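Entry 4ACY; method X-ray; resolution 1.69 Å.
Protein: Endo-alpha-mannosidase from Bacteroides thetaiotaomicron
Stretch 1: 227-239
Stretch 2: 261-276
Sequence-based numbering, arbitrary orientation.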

# COMPACT_ATOMS: atom_id res chain seq x y z
N LEU A 227 -6.59 -9.75 0.44
CA LEU A 227 -5.45 -10.05 -0.41
C LEU A 227 -5.64 -11.45 -0.97
O LEU A 227 -5.81 -12.42 -0.22
CB LEU A 227 -4.14 -9.96 0.38
CG LEU A 227 -2.85 -10.20 -0.41
CD1 LEU A 227 -2.72 -9.18 -1.51
CD2 LEU A 227 -1.65 -10.11 0.54
N THR A 228 -5.64 -11.55 -2.30
CA THR A 228 -5.72 -12.83 -2.96
C THR A 228 -4.33 -13.18 -3.49
O THR A 228 -3.62 -12.30 -3.95
CB THR A 228 -6.79 -12.87 -4.09
OG1 THR A 228 -6.93 -14.22 -4.59
CG2 THR A 228 -6.43 -11.94 -5.23
N LEU A 229 -3.97 -14.46 -3.39
CA LEU A 229 -2.69 -14.96 -3.91
C LEU A 229 -2.81 -15.59 -5.30
O LEU A 229 -1.85 -15.62 -6.05
CB LEU A 229 -2.12 -16.01 -2.96
CG LEU A 229 -1.79 -15.53 -1.56
CD1 LEU A 229 -1.39 -16.78 -0.76
CD2 LEU A 229 -0.69 -14.49 -1.60
N LYS A 230 -4.00 -16.10 -5.62
CA LYS A 230 -4.17 -16.79 -6.88
C LYS A 230 -5.62 -16.80 -7.33
O LYS A 230 -6.55 -16.85 -6.51
CB LYS A 230 -3.63 -18.23 -6.80
CG LYS A 230 -4.31 -19.13 -5.76
CD LYS A 230 -3.50 -20.42 -5.53
CE LYS A 230 -2.39 -20.21 -4.52
NZ LYS A 230 -1.34 -21.27 -4.64
N GLU A 231 -5.80 -16.74 -8.64
CA GLU A 231 -7.10 -16.78 -9.29
C GLU A 231 -7.97 -17.96 -8.80
O GLU A 231 -9.19 -17.81 -8.66
CB GLU A 231 -6.88 -16.82 -10.80
CG GLU A 231 -8.13 -16.88 -11.64
CD GLU A 231 -7.94 -16.25 -12.99
OE1 GLU A 231 -6.81 -16.25 -13.53
OE2 GLU A 231 -8.95 -15.76 -13.52
N SER A 232 -7.34 -19.10 -8.52
CA SER A 232 -8.06 -20.31 -8.12
C SER A 232 -8.59 -20.26 -6.69
O SER A 232 -9.43 -21.08 -6.29
CB SER A 232 -7.21 -21.57 -8.33
OG SER A 232 -6.14 -21.61 -7.40
N GLU A 233 -8.12 -19.29 -5.90
CA GLU A 233 -8.60 -19.11 -4.53
C GLU A 233 -9.61 -17.96 -4.40
O GLU A 233 -10.03 -17.62 -3.29
CB GLU A 233 -7.43 -18.95 -3.56
CG GLU A 233 -6.63 -20.23 -3.36
CD GLU A 233 -5.44 -20.07 -2.43
OE1 GLU A 233 -5.14 -18.95 -1.95
OE2 GLU A 233 -4.78 -21.09 -2.18
N LEU A 234 -9.99 -17.37 -5.52
CA LEU A 234 -11.00 -16.30 -5.52
C LEU A 234 -12.33 -16.67 -4.83
O LEU A 234 -12.94 -15.82 -4.18
CB LEU A 234 -11.22 -15.74 -6.93
CG LEU A 234 -10.09 -14.87 -7.51
CD1 LEU A 234 -10.45 -14.41 -8.91
CD2 LEU A 234 -9.81 -13.67 -6.63
N PRO A 235 -12.77 -17.95 -4.93
CA PRO A 235 -13.96 -18.33 -4.16
C PRO A 235 -13.86 -18.08 -2.65
O PRO A 235 -14.89 -17.89 -1.99
CB PRO A 235 -14.08 -19.84 -4.43
CG PRO A 235 -13.53 -20.00 -5.79
CD PRO A 235 -12.38 -19.01 -5.88
N ASP A 236 -12.63 -18.05 -2.11
CA ASP A 236 -12.46 -17.78 -0.68
C ASP A 236 -12.91 -16.36 -0.35
O ASP A 236 -13.35 -16.11 0.76
CB ASP A 236 -11.01 -17.97 -0.22
CG ASP A 236 -10.55 -19.41 -0.29
OD1 ASP A 236 -11.40 -20.32 -0.40
OD2 ASP A 236 -9.32 -19.64 -0.25
N ILE A 237 -12.78 -15.44 -1.30
CA ILE A 237 -13.27 -14.07 -1.12
C ILE A 237 -14.78 -14.10 -0.88
O ILE A 237 -15.30 -13.41 -0.00
CB ILE A 237 -12.92 -13.14 -2.33
CG1 ILE A 237 -11.40 -13.00 -2.50
CG2 ILE A 237 -13.63 -11.77 -2.19
CD1 ILE A 237 -10.64 -12.47 -1.26
N GLU A 238 -15.48 -14.94 -1.65
CA GLU A 238 -16.92 -15.05 -1.56
C GLU A 238 -17.35 -15.74 -0.25
O GLU A 238 -18.27 -15.28 0.43
CB GLU A 238 -17.46 -15.78 -2.81
CG GLU A 238 -18.96 -16.04 -2.77
CD GLU A 238 -19.62 -16.00 -4.14
OE1 GLU A 238 -18.98 -16.33 -5.17
OE2 GLU A 238 -20.81 -15.62 -4.18
N THR A 239 -16.67 -16.82 0.10
CA THR A 239 -16.94 -17.53 1.35
C THR A 239 -16.68 -16.65 2.57
O THR A 239 -17.40 -16.72 3.57
CB THR A 239 -16.10 -18.82 1.45
OG1 THR A 239 -16.36 -19.61 0.29
CG2 THR A 239 -16.45 -19.60 2.71
N ALA A 261 -0.90 -10.87 -16.58
CA ALA A 261 -1.58 -11.69 -17.60
C ALA A 261 -2.90 -12.26 -17.09
O ALA A 261 -3.78 -12.57 -17.90
CB ALA A 261 -0.67 -12.82 -18.07
N ASN A 262 -3.04 -12.38 -15.77
CA ASN A 262 -4.25 -12.95 -15.18
C ASN A 262 -5.31 -11.91 -14.82
O ASN A 262 -6.41 -12.27 -14.40
CB ASN A 262 -3.92 -13.79 -13.94
CG ASN A 262 -3.03 -14.97 -14.28
OD1 ASN A 262 -3.22 -15.62 -15.30
ND2 ASN A 262 -2.03 -15.24 -13.42
N TRP A 263 -4.98 -10.64 -14.98
CA TRP A 263 -5.86 -9.56 -14.53
C TRP A 263 -7.20 -9.44 -15.27
O TRP A 263 -8.23 -9.23 -14.63
CB TRP A 263 -5.11 -8.23 -14.49
CG TRP A 263 -4.09 -8.18 -13.36
CD1 TRP A 263 -3.93 -9.08 -12.36
CD2 TRP A 263 -3.14 -7.14 -13.12
NE1 TRP A 263 -2.92 -8.69 -11.51
CE2 TRP A 263 -2.42 -7.49 -11.95
CE3 TRP A 263 -2.82 -5.95 -13.77
CZ2 TRP A 263 -1.39 -6.69 -11.42
CZ3 TRP A 263 -1.78 -5.14 -13.25
CH2 TRP A 263 -1.10 -5.52 -12.08
N LYS A 264 -7.20 -9.58 -16.59
CA LYS A 264 -8.48 -9.61 -17.33
C LYS A 264 -9.44 -10.70 -16.82
O LYS A 264 -10.62 -10.44 -16.56
CB LYS A 264 -8.25 -9.74 -18.84
CG LYS A 264 -7.75 -8.46 -19.47
CD LYS A 264 -7.70 -8.58 -20.99
CE LYS A 264 -7.25 -7.27 -21.62
NZ LYS A 264 -7.29 -7.32 -23.11
N SER A 265 -8.91 -11.90 -16.64
CA SER A 265 -9.70 -13.03 -16.12
C SER A 265 -10.20 -12.79 -14.68
O SER A 265 -11.33 -13.13 -14.33
CB SER A 265 -8.89 -14.32 -16.25
OG SER A 265 -9.53 -15.42 -15.61
N MSE A 266 -9.37 -12.18 -13.84
CA MSE A 266 -9.77 -11.90 -12.47
C MSE A 266 -10.88 -10.85 -12.42
O MSE A 266 -11.82 -10.97 -11.62
CB MSE A 266 -8.56 -11.52 -11.62
CG MSE A 266 -7.66 -12.71 -11.35
SE MSE A 266 -5.86 -12.23 -10.80
CE MSE A 266 -6.30 -11.48 -9.07
N GLN A 267 -10.77 -9.84 -13.28
CA GLN A 267 -11.81 -8.83 -13.42
C GLN A 267 -13.12 -9.47 -13.87
O GLN A 267 -14.20 -9.11 -13.38
CB GLN A 267 -11.40 -7.74 -14.42
CG GLN A 267 -12.53 -6.75 -14.84
CD GLN A 267 -13.10 -5.93 -13.68
OE1 GLN A 267 -12.58 -5.93 -12.56
NE2 GLN A 267 -14.19 -5.22 -13.95
N GLN A 268 -13.02 -10.40 -14.81
CA GLN A 268 -14.20 -11.14 -15.28
C GLN A 268 -14.87 -11.90 -14.13
O GLN A 268 -16.09 -11.88 -14.02
CB GLN A 268 -13.83 -12.11 -16.42
CG GLN A 268 -13.59 -11.47 -17.79
CD GLN A 268 -13.03 -12.47 -18.82
OE1 GLN A 268 -13.39 -13.67 -18.81
NE2 GLN A 268 -12.16 -11.99 -19.71
N TRP A 269 -14.06 -12.54 -13.29
CA TRP A 269 -14.57 -13.25 -12.10
C TRP A 269 -15.24 -12.27 -11.14
O TRP A 269 -16.33 -12.55 -10.61
CB TRP A 269 -13.44 -13.99 -11.37
CG TRP A 269 -13.95 -14.88 -10.27
CD1 TRP A 269 -14.27 -16.21 -10.37
CD2 TRP A 269 -14.21 -14.51 -8.90
NE1 TRP A 269 -14.71 -16.69 -9.16
CE2 TRP A 269 -14.70 -15.67 -8.24
CE3 TRP A 269 -14.11 -13.32 -8.18
CZ2 TRP A 269 -15.05 -15.68 -6.89
CZ3 TRP A 269 -14.47 -13.32 -6.84
CH2 TRP A 269 -14.93 -14.49 -6.21
N ALA A 270 -14.59 -11.12 -10.92
CA ALA A 270 -15.12 -10.11 -10.01
C ALA A 270 -16.51 -9.65 -10.45
O ALA A 270 -17.43 -9.60 -9.64
CB ALA A 270 -14.17 -8.91 -9.93
N LYS A 271 -16.63 -9.30 -11.73
CA LYS A 271 -17.89 -8.84 -12.31
C LYS A 271 -18.96 -9.93 -12.15
O LYS A 271 -20.07 -9.66 -11.69
CB LYS A 271 -17.67 -8.46 -13.79
CG LYS A 271 -18.83 -7.78 -14.50
CD LYS A 271 -18.44 -7.47 -15.96
CE LYS A 271 -19.66 -7.31 -16.88
NZ LYS A 271 -19.95 -5.88 -17.15
N ALA A 272 -18.60 -11.16 -12.50
CA ALA A 272 -19.54 -12.28 -12.41
C ALA A 272 -19.97 -12.60 -10.97
O ALA A 272 -21.05 -13.14 -10.75
CB ALA A 272 -18.98 -13.53 -13.10
N HIS A 273 -19.13 -12.25 -9.99
CA HIS A 273 -19.40 -12.56 -8.59
C HIS A 273 -19.72 -11.36 -7.70
O HIS A 273 -19.71 -11.47 -6.47
CB HIS A 273 -18.25 -13.39 -8.01
CG HIS A 273 -18.17 -14.76 -8.59
ND1 HIS A 273 -18.73 -15.86 -7.97
CD2 HIS A 273 -17.66 -15.21 -9.76
CE1 HIS A 273 -18.53 -16.93 -8.72
NE2 HIS A 273 -17.89 -16.56 -9.81
N ASN A 274 -20.04 -10.24 -8.34
CA ASN A 274 -20.36 -8.98 -7.65
C ASN A 274 -19.29 -8.54 -6.63
O ASN A 274 -19.61 -8.13 -5.51
CB ASN A 274 -21.75 -9.05 -6.99
CG ASN A 274 -22.36 -7.67 -6.76
OD1 ASN A 274 -22.14 -6.74 -7.54
ND2 ASN A 274 -23.14 -7.54 -5.69
N LYS A 275 -18.03 -8.65 -7.04
CA LYS A 275 -16.90 -8.27 -6.17
C LYS A 275 -16.07 -7.18 -6.86
O LYS A 275 -16.11 -7.05 -8.08
CB LYS A 275 -16.01 -9.48 -5.85
CG LYS A 275 -16.70 -10.63 -5.11
CD LYS A 275 -17.29 -10.20 -3.76
CE LYS A 275 -17.95 -11.37 -3.04
NZ LYS A 275 -18.74 -10.97 -1.84
N LEU A 276 -15.31 -6.42 -6.07
CA LEU A 276 -14.43 -5.40 -6.60
C LEU A 276 -13.02 -5.94 -6.73
O LEU A 276 -12.42 -6.34 -5.73
CB LEU A 276 -14.39 -4.17 -5.69
CG LEU A 276 -15.64 -3.29 -5.62
CD1 LEU A 276 -15.34 -2.18 -4.62
CD2 LEU A 276 -15.96 -2.70 -6.99
O HOH W 1 -5.83 -16.09 -16.26
O HOH W 2 -19.79 -13.27 -0.68

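Stretch 1 runs through a loop, a short 3-10 segment at 231-233 and the helix that ends the stretch, and it lies alongside the helix of stretch 2. The two chains advance in the same sense: Glu-231 is level with Met-266, Leu-234 with Trp-269 and Glu-238 with His-273. Together they bury 564 Å².

The contact begins at Thr-228, whose methyl CG2 lies 3.9 Å from CE of Met-266, a selenomethionine in this model. Glu-231 has its CA-to-CB bond directed toward stretch 2 and a t, t side chain that reaches Asn-262 and Met-266. Its OE1 and Asn-262 OD1 both accept hydrogen bonds from one water, at 2.9 and 2.8 Å respectively, so the solvent molecule links two acceptors that could not bond directly. The aliphatic part of Met-266 runs beside the same carboxylate, with Glu-231 CD 3.9 Å from Met-266 CG.

Leu-234 is buried between two partners. Its CD1 packs 4.1 Å from Met-266 CG, while its CB sits almost squarely over the six-membered ring of Trp-269, 3.6 Å from the centroid and 7° off the normal, a CH-pi contact with the ring face. Pro-235 extends this apolar surface more loosely, with CD 4.4 Å from Trp-269 CZ2.

One turn on, Ile-237 directs its CA-to-CB bond toward stretch 2, and its CG2 comes within 4.3 Å of Lys-275 CD, a contact between hydrocarbon portions. Glu-238 supplies the direct hydrogen bond between the stretches: His-273 ND1 donates to Glu-238 OE1 at 2.9 Å, with the acceptor at the ring edge, near the imidazole plane in which the N-H lies, and a bent N-H...O angle of 142°. His-273 is the first residue to leave helical geometry. Beyond it, the chain brings Lys-275 back against Glu-238, where a second water accepts from Lys-275 NZ and donates to Glu-238 O, both at 2.8 Å, joining side chain to backbone.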